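Local coordinates for cell envelope-related transcriptional attenuator domain-containing protein (Eubacterium siraeum, PDB 4OBM), which is of unknown function but belongs to the LytR-CpsA-Psr family of cell-envelope proteins, once regarded as transcriptional attenuators, and may act in cell-wall assembly, at residues Ala14-Val26 against Tyr209-Ser221. Residues are numbered along the deposited sequence; the frame is centred on the assembly and turned at random.
Sequences AIFTPDSTYDFSV and YDAKVKAIVYTLS
Pro18 sets its CD over the face of the Tyr218 ring, a proline-aromatic CH-pi contact made where the segment leading into strand 24-30 of the mixed sheet crosses helix 213-220. Pro18 CD stands 3.5 Å from the centroid of the Tyr218 ring, only 13° off the ring normal. With CG anti to the backbone N (chi1 174°), the ring of Tyr218 is carried out from the helix to meet it. Cutting Tyr218 back to an alanine is likely to leave Pro18 CD without its aromatic platform and open a gap beneath the segment. Packing is close at buried Ala215, whose CB lies 3.8 Å from Pro18 CB and 3.5 Å from Tyr22 CD1; Tyr46 of strand 40-47 also touches this alanine, joining helix to sheet. The outer end is looser: exposed Phe16 brings CE2 and CZ of its ring up to the first turn of the helix, with Phe16 CE2 4.0 Å from Tyr218 CB, while its plane stands nearly perpendicular to that of Tyr218. At the other end, Lys212 runs past the ring of Phe24, Lys212 CD 3.7 Å from Phe24 CD1, and its bent chain turns the ammonium to the backbone. There Lys212 NZ donates weakly to Asp23 O and, in the carbonyl plane on a lone pair, to Thr21 O at 3.2 Å.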
ATOM      1  N   ALA A  14     -33.339   0.510  -2.194  1.00 74.21           N
ATOM      2  CA  ALA A  14     -32.499   1.711  -2.285  1.00 72.75           C
ATOM      3  C   ALA A  14     -31.224   1.532  -3.118  1.00 74.35           C
ATOM      4  O   ALA A  14     -30.661   0.429  -3.187  1.00 74.42           O
ATOM      5  CB  ALA A  14     -32.110   2.169  -0.892  1.00 72.81           C
ATOM      6  N   ILE A  15     -30.762   2.654  -3.722  1.00 67.58           N
ATOM      7  CA  ILE A  15     -29.519   2.749  -4.490  1.00 65.40           C
ATOM      8  C   ILE A  15     -28.346   2.430  -3.549  1.00 62.25           C
ATOM      9  O   ILE A  15     -28.347   2.876  -2.396  1.00 60.84           O
ATOM     10  CB  ILE A  15     -29.382   4.147  -5.135  1.00 68.68           C
ATOM     11  N   PHE A  16     -27.390   1.610  -4.025  1.00 62.22           N
ATOM     12  CA  PHE A  16     -26.242   1.159  -3.241  1.00 58.55           C
ATOM     13  C   PHE A  16     -25.281   2.292  -2.913  1.00 59.37           C
ATOM     14  O   PHE A  16     -24.887   3.067  -3.791  1.00 58.65           O
ATOM     15  CB  PHE A  16     -25.494   0.020  -3.963  1.00 58.54           C
ATOM     16  CG  PHE A  16     -24.244  -0.490  -3.276  1.00 58.25           C
ATOM     17  CD1 PHE A  16     -24.323  -1.186  -2.074  1.00 60.59           C
ATOM     18  CD2 PHE A  16     -22.990  -0.306  -3.852  1.00 58.74           C
ATOM     19  CE1 PHE A  16     -23.168  -1.657  -1.442  1.00 60.41           C
ATOM     20  CE2 PHE A  16     -21.834  -0.788  -3.224  1.00 60.17           C
ATOM     21  CZ  PHE A  16     -21.930  -1.460  -2.025  1.00 58.25           C
ATOM     22  N   THR A  17     -24.937   2.390  -1.623  1.00 53.72           N
ATOM     23  CA  THR A  17     -23.963   3.326  -1.073  1.00 52.16           C
ATOM     24  C   THR A  17     -23.230   2.554   0.043  1.00 52.68           C
ATOM     25  O   THR A  17     -23.841   2.250   1.073  1.00 53.89           O
ATOM     26  CB  THR A  17     -24.594   4.668  -0.646  1.00 60.02           C
ATOM     27  OG1 THR A  17     -25.307   5.226  -1.752  1.00 61.52           O
ATOM     28  CG2 THR A  17     -23.548   5.678  -0.180  1.00 56.01           C
ATOM     29  N   PRO A  18     -21.952   2.165  -0.201  1.00 44.06           N
ATOM     30  CA  PRO A  18     -21.188   1.382   0.799  1.00 43.05           C
ATOM     31  C   PRO A  18     -21.048   2.035   2.171  1.00 45.76           C
ATOM     32  O   PRO A  18     -20.693   3.208   2.270  1.00 44.77           O
ATOM     33  CB  PRO A  18     -19.790   1.241   0.177  1.00 43.15           C
ATOM     34  CG  PRO A  18     -19.945   1.573  -1.226  1.00 47.47           C
ATOM     35  CD  PRO A  18     -21.161   2.420  -1.410  1.00 44.02           C
ATOM     36  N   ASP A  19     -21.277   1.244   3.228  1.00 42.97           N
ATOM     37  CA  ASP A  19     -21.127   1.681   4.617  1.00 43.64           C
ATOM     38  C   ASP A  19     -19.763   1.191   5.182  1.00 45.14           C
ATOM     39  O   ASP A  19     -18.958   0.622   4.433  1.00 43.46           O
ATOM     40  CB  ASP A  19     -22.324   1.227   5.495  1.00 46.96           C
ATOM     41  CG  ASP A  19     -22.873  -0.176   5.260  1.00 57.75           C
ATOM     42  OD1 ASP A  19     -22.069  -1.101   5.034  1.00 57.14           O
ATOM     43  OD2 ASP A  19     -24.105  -0.354   5.360  1.00 65.67           O
ATOM     44  N   SER A  20     -19.503   1.436   6.490  1.00 40.60           N
ATOM     45  CA  SER A  20     -18.254   1.085   7.181  1.00 39.14           C
ATOM     46  C   SER A  20     -17.959  -0.433   7.218  1.00 40.92           C
ATOM     47  O   SER A  20     -16.824  -0.799   7.508  1.00 39.35           O
ATOM     48  CB  SER A  20     -18.259   1.629   8.607  1.00 44.21           C
ATOM     49  OG  SER A  20     -19.137   0.915   9.464  1.00 52.01           O
ATOM     50  N   THR A  21     -18.964  -1.304   6.941  1.00 37.49           N
ATOM     51  CA  THR A  21     -18.795  -2.768   6.945  1.00 36.50           C
ATOM     52  C   THR A  21     -17.910  -3.203   5.764  1.00 37.75           C
ATOM     53  O   THR A  21     -17.320  -4.288   5.794  1.00 37.25           O
ATOM     54  CB  THR A  21     -20.162  -3.487   6.926  1.00 49.36           C
ATOM     55  OG1 THR A  21     -20.853  -3.203   5.709  1.00 50.81           O
ATOM     56  CG2 THR A  21     -21.040  -3.126   8.121  1.00 49.66           C
ATOM     57  N   TYR A  22     -17.789  -2.328   4.752  1.00 33.63           N
ATOM     58  CA  TYR A  22     -16.990  -2.541   3.549  1.00 32.73           C
ATOM     59  C   TYR A  22     -15.529  -2.086   3.719  1.00 34.04           C
ATOM     60  O   TYR A  22     -14.721  -2.311   2.817  1.00 31.63           O
ATOM     61  CB  TYR A  22     -17.627  -1.816   2.358  1.00 33.85           C
ATOM     62  CG  TYR A  22     -18.867  -2.510   1.844  1.00 36.19           C
ATOM     63  CD1 TYR A  22     -18.774  -3.600   0.981  1.00 37.47           C
ATOM     64  CD2 TYR A  22     -20.138  -2.072   2.212  1.00 37.73           C
ATOM     65  CE1 TYR A  22     -19.913  -4.235   0.495  1.00 39.72           C
ATOM     66  CE2 TYR A  22     -21.285  -2.708   1.742  1.00 39.32           C
ATOM     67  CZ  TYR A  22     -21.169  -3.791   0.885  1.00 46.59           C
ATOM     68  OH  TYR A  22     -22.302  -4.405   0.404  1.00 46.87           O
ATOM     69  N   ASP A  23     -15.195  -1.451   4.856  1.00 31.12           N
ATOM     70  CA  ASP A  23     -13.823  -0.990   5.132  1.00 30.69           C
ATOM     71  C   ASP A  23     -12.858  -2.183   5.271  1.00 33.87           C
ATOM     72  O   ASP A  23     -13.221  -3.209   5.850  1.00 33.56           O
ATOM     73  CB  ASP A  23     -13.759  -0.141   6.420  1.00 32.20           C
ATOM     74  CG  ASP A  23     -14.467   1.202   6.430  1.00 36.68           C
ATOM     75  OD1 ASP A  23     -15.110   1.546   5.415  1.00 35.08           O
ATOM     76  OD2 ASP A  23     -14.381   1.908   7.461  1.00 39.78           O
ATOM     77  N   PHE A  24     -11.646  -2.048   4.745  1.00 29.85           N
ATOM     78  CA  PHE A  24     -10.665  -3.117   4.882  1.00 30.29           C
ATOM     79  C   PHE A  24      -9.243  -2.582   4.817  1.00 34.77           C
ATOM     80  O   PHE A  24      -8.995  -1.499   4.265  1.00 35.28           O
ATOM     81  CB  PHE A  24     -10.877  -4.217   3.825  1.00 31.89           C
ATOM     82  CG  PHE A  24     -10.568  -3.837   2.392  1.00 33.40           C
ATOM     83  CD1 PHE A  24     -11.563  -3.334   1.559  1.00 36.95           C
ATOM     84  CD2 PHE A  24      -9.298  -4.038   1.859  1.00 33.51           C
ATOM     85  CE1 PHE A  24     -11.281  -3.014   0.224  1.00 36.57           C
ATOM     86  CE2 PHE A  24      -9.019  -3.704   0.535  1.00 35.16           C
ATOM     87  CZ  PHE A  24     -10.013  -3.204  -0.276  1.00 33.53           C
ATOM     88  N   SER A  25      -8.310  -3.363   5.360  1.00 29.75           N
ATOM     89  CA  SER A  25      -6.882  -3.095   5.289  1.00 27.84           C
ATOM     90  C   SER A  25      -6.154  -4.328   4.789  1.00 30.07           C
ATOM     91  O   SER A  25      -6.589  -5.454   5.043  1.00 27.61           O
ATOM     92  CB  SER A  25      -6.326  -2.647   6.630  1.00 31.13           C
ATOM     93  OG  SER A  25      -6.611  -1.278   6.865  1.00 38.28           O
ATOM     94  N   VAL A  26      -5.082  -4.095   4.012  1.00 27.60           N
ATOM     95  CA  VAL A  26      -4.198  -5.103   3.418  1.00 26.42           C
ATOM     96  C   VAL A  26      -2.770  -4.645   3.608  1.00 31.45           C
ATOM     97  O   VAL A  26      -2.422  -3.510   3.245  1.00 33.37           O
ATOM     98  CB  VAL A  26      -4.484  -5.389   1.907  1.00 29.78           C
ATOM     99  CG1 VAL A  26      -3.496  -6.419   1.324  1.00 28.80           C
ATOM    100  CG2 VAL A  26      -5.931  -5.827   1.667  1.00 30.05           C
ATOM    101  N   TYR A 209     -12.428 -10.911  -1.716  1.00 28.86           N
ATOM    102  CA  TYR A 209     -12.630 -10.012  -2.849  1.00 28.49           C
ATOM    103  C   TYR A 209     -14.138  -9.857  -3.172  1.00 29.94           C
ATOM    104  O   TYR A 209     -14.585  -8.719  -3.332  1.00 30.04           O
ATOM    105  CB  TYR A 209     -11.849 -10.507  -4.089  1.00 29.78           C
ATOM    106  CG  TYR A 209     -12.229  -9.814  -5.384  1.00 32.27           C
ATOM    107  CD1 TYR A 209     -11.649  -8.600  -5.748  1.00 32.99           C
ATOM    108  CD2 TYR A 209     -13.124 -10.405  -6.278  1.00 33.68           C
ATOM    109  CE1 TYR A 209     -11.961  -7.984  -6.961  1.00 32.44           C
ATOM    110  CE2 TYR A 209     -13.458  -9.787  -7.480  1.00 34.46           C
ATOM    111  CZ  TYR A 209     -12.855  -8.590  -7.829  1.00 39.25           C
ATOM    112  OH  TYR A 209     -13.179  -7.990  -9.022  1.00 40.10           O
ATOM    113  N   ASP A 210     -14.907 -10.988  -3.263  1.00 24.40           N
ATOM    114  CA  ASP A 210     -16.336 -11.018  -3.600  1.00 24.82           C
ATOM    115  C   ASP A 210     -17.231 -10.246  -2.614  1.00 30.82           C
ATOM    116  O   ASP A 210     -18.338  -9.841  -2.973  1.00 30.81           O
ATOM    117  CB  ASP A 210     -16.844 -12.463  -3.677  1.00 27.55           C
ATOM    118  CG  ASP A 210     -16.288 -13.287  -4.827  1.00 34.76           C
ATOM    119  OD1 ASP A 210     -15.482 -12.737  -5.631  1.00 33.11           O
ATOM    120  OD2 ASP A 210     -16.639 -14.474  -4.921  1.00 38.72           O
ATOM    121  N   ALA A 211     -16.776 -10.091  -1.377  1.00 27.88           N
ATOM    122  CA  ALA A 211     -17.517  -9.389  -0.343  1.00 28.93           C
ATOM    123  C   ALA A 211     -17.233  -7.878  -0.385  1.00 33.63           C
ATOM    124  O   ALA A 211     -18.007  -7.095   0.186  1.00 35.80           O
ATOM    125  CB  ALA A 211     -17.155  -9.965   1.023  1.00 29.74           C
ATOM    126  N   LYS A 212     -16.158  -7.468  -1.104  1.00 27.80           N
ATOM    127  CA  LYS A 212     -15.700  -6.069  -1.153  1.00 27.37           C
ATOM    128  C   LYS A 212     -15.780  -5.405  -2.519  1.00 32.41           C
ATOM    129  O   LYS A 212     -15.987  -4.195  -2.558  1.00 32.95           O
ATOM    130  CB  LYS A 212     -14.244  -5.955  -0.637  1.00 27.56           C
ATOM    131  CG  LYS A 212     -14.033  -6.425   0.809  1.00 27.80           C
ATOM    132  CD  LYS A 212     -14.594  -5.480   1.877  1.00 31.96           C
ATOM    133  CE  LYS A 212     -15.299  -6.242   2.971  1.00 39.79           C
ATOM    134  NZ  LYS A 212     -14.880  -5.806   4.325  1.00 35.21           N
ATOM    135  N   VAL A 213     -15.619  -6.164  -3.626  1.00 29.75           N
ATOM    136  CA  VAL A 213     -15.637  -5.647  -5.011  1.00 29.61           C
ATOM    137  C   VAL A 213     -16.816  -4.644  -5.284  1.00 35.57           C
ATOM    138  O   VAL A 213     -16.582  -3.633  -5.943  1.00 35.13           O
ATOM    139  CB  VAL A 213     -15.578  -6.769  -6.085  1.00 32.59           C
ATOM    140  CG1 VAL A 213     -16.808  -7.693  -6.049  1.00 32.47           C
ATOM    141  CG2 VAL A 213     -15.361  -6.182  -7.473  1.00 31.94           C
ATOM    142  N   LYS A 214     -18.030  -4.882  -4.745  1.00 34.98           N
ATOM    143  CA  LYS A 214     -19.161  -3.956  -4.952  1.00 35.32           C
ATOM    144  C   LYS A 214     -18.816  -2.559  -4.452  1.00 36.75           C
ATOM    145  O   LYS A 214     -19.052  -1.603  -5.179  1.00 35.61           O
ATOM    146  CB  LYS A 214     -20.464  -4.449  -4.302  1.00 39.12           C
ATOM    147  CG  LYS A 214     -21.154  -5.541  -5.107  1.00 57.78           C
ATOM    148  CD  LYS A 214     -22.534  -5.876  -4.561  1.00 65.49           C
ATOM    149  CE  LYS A 214     -22.969  -7.277  -4.923  1.00 72.68           C
ATOM    150  NZ  LYS A 214     -23.164  -7.453  -6.387  1.00 78.76           N
ATOM    151  N   ALA A 215     -18.226  -2.445  -3.247  1.00 33.47           N
ATOM    152  CA  ALA A 215     -17.790  -1.151  -2.684  1.00 33.90           C
ATOM    153  C   ALA A 215     -16.607  -0.558  -3.466  1.00 35.31           C
ATOM    154  O   ALA A 215     -16.585   0.650  -3.690  1.00 34.47           O
ATOM    155  CB  ALA A 215     -17.399  -1.314  -1.227  1.00 34.95           C
ATOM    156  N   ILE A 216     -15.614  -1.409  -3.858  1.00 31.05           N
ATOM    157  CA  ILE A 216     -14.439  -0.986  -4.630  1.00 29.08           C
ATOM    158  C   ILE A 216     -14.910  -0.353  -5.956  1.00 33.37           C
ATOM    159  O   ILE A 216     -14.582   0.803  -6.208  1.00 35.34           O
ATOM    160  CB  ILE A 216     -13.426  -2.153  -4.852  1.00 31.07           C
ATOM    161  CG1 ILE A 216     -12.903  -2.712  -3.514  1.00 30.38           C
ATOM    162  CG2 ILE A 216     -12.264  -1.713  -5.760  1.00 31.49           C
ATOM    163  CD1 ILE A 216     -12.171  -4.087  -3.599  1.00 30.50           C
ATOM    164  N   VAL A 217     -15.719  -1.070  -6.758  1.00 29.04           N
ATOM    165  CA  VAL A 217     -16.227  -0.589  -8.049  1.00 29.35           C
ATOM    166  C   VAL A 217     -17.047   0.690  -7.834  1.00 34.87           C
ATOM    167  O   VAL A 217     -16.864   1.641  -8.600  1.00 37.03           O
ATOM    168  CB  VAL A 217     -17.015  -1.678  -8.812  1.00 34.15           C
ATOM    169  CG1 VAL A 217     -17.697  -1.122 -10.070  1.00 34.68           C
ATOM    170  CG2 VAL A 217     -16.110  -2.857  -9.173  1.00 33.04           C
ATOM    171  N   TYR A 218     -17.875   0.749  -6.761  1.00 29.36           N
ATOM    172  CA  TYR A 218     -18.639   1.941  -6.435  1.00 29.20           C
ATOM    173  C   TYR A 218     -17.720   3.142  -6.293  1.00 33.48           C
ATOM    174  O   TYR A 218     -17.977   4.158  -6.930  1.00 33.43           O
ATOM    175  CB  TYR A 218     -19.482   1.771  -5.151  1.00 30.21           C
ATOM    176  CG  TYR A 218     -20.164   3.056  -4.710  1.00 31.34           C
ATOM    177  CD1 TYR A 218     -19.481   4.014  -3.968  1.00 32.89           C
ATOM    178  CD2 TYR A 218     -21.490   3.310  -5.033  1.00 33.98           C
ATOM    179  CE1 TYR A 218     -20.082   5.220  -3.613  1.00 35.19           C
ATOM    180  CE2 TYR A 218     -22.108   4.507  -4.667  1.00 35.93           C
ATOM    181  CZ  TYR A 218     -21.402   5.454  -3.947  1.00 43.05           C
ATOM    182  OH  TYR A 218     -22.002   6.623  -3.553  1.00 49.76           O
ATOM    183  N   THR A 219     -16.685   3.040  -5.420  1.00 30.96           N
ATOM    184  CA  THR A 219     -15.718   4.105  -5.101  1.00 30.20           C
ATOM    185  C   THR A 219     -14.946   4.583  -6.342  1.00 32.82           C
ATOM    186  O   THR A 219     -14.717   5.789  -6.483  1.00 33.43           O
ATOM    187  CB  THR A 219     -14.773   3.624  -3.973  1.00 33.79           C
ATOM    188  OG1 THR A 219     -15.474   3.734  -2.736  1.00 33.13           O
ATOM    189  CG2 THR A 219     -13.479   4.427  -3.875  1.00 29.12           C
ATOM    190  N   LEU A 220     -14.528   3.653  -7.208  1.00 28.15           N
ATOM    191  CA  LEU A 220     -13.753   3.969  -8.411  1.00 27.80           C
ATOM    192  C   LEU A 220     -14.636   4.508  -9.557  1.00 33.18           C
ATOM    193  O   LEU A 220     -14.115   5.161 -10.462  1.00 32.15           O
ATOM    194  CB  LEU A 220     -12.970   2.735  -8.896  1.00 26.93           C
ATOM    195  CG  LEU A 220     -11.982   2.097  -7.931  1.00 30.19           C
ATOM    196  CD1 LEU A 220     -11.517   0.755  -8.474  1.00 29.47           C
ATOM    197  CD2 LEU A 220     -10.789   3.019  -7.651  1.00 31.04           C
ATOM    198  N   SER A 221     -15.955   4.236  -9.515  1.00 32.37           N
ATOM    199  CA  SER A 221     -16.924   4.720 -10.507  1.00 33.78           C
ATOM    200  C   SER A 221     -17.416   6.158 -10.171  1.00 39.41           C
ATOM    201  O   SER A 221     -18.248   6.712 -10.902  1.00 38.66           O
ATOM    202  CB  SER A 221     -18.106   3.761 -10.603  1.00 38.92           C
ATOM    203  OG  SER A 221     -18.908   3.824  -9.434  1.00 53.66           O
TER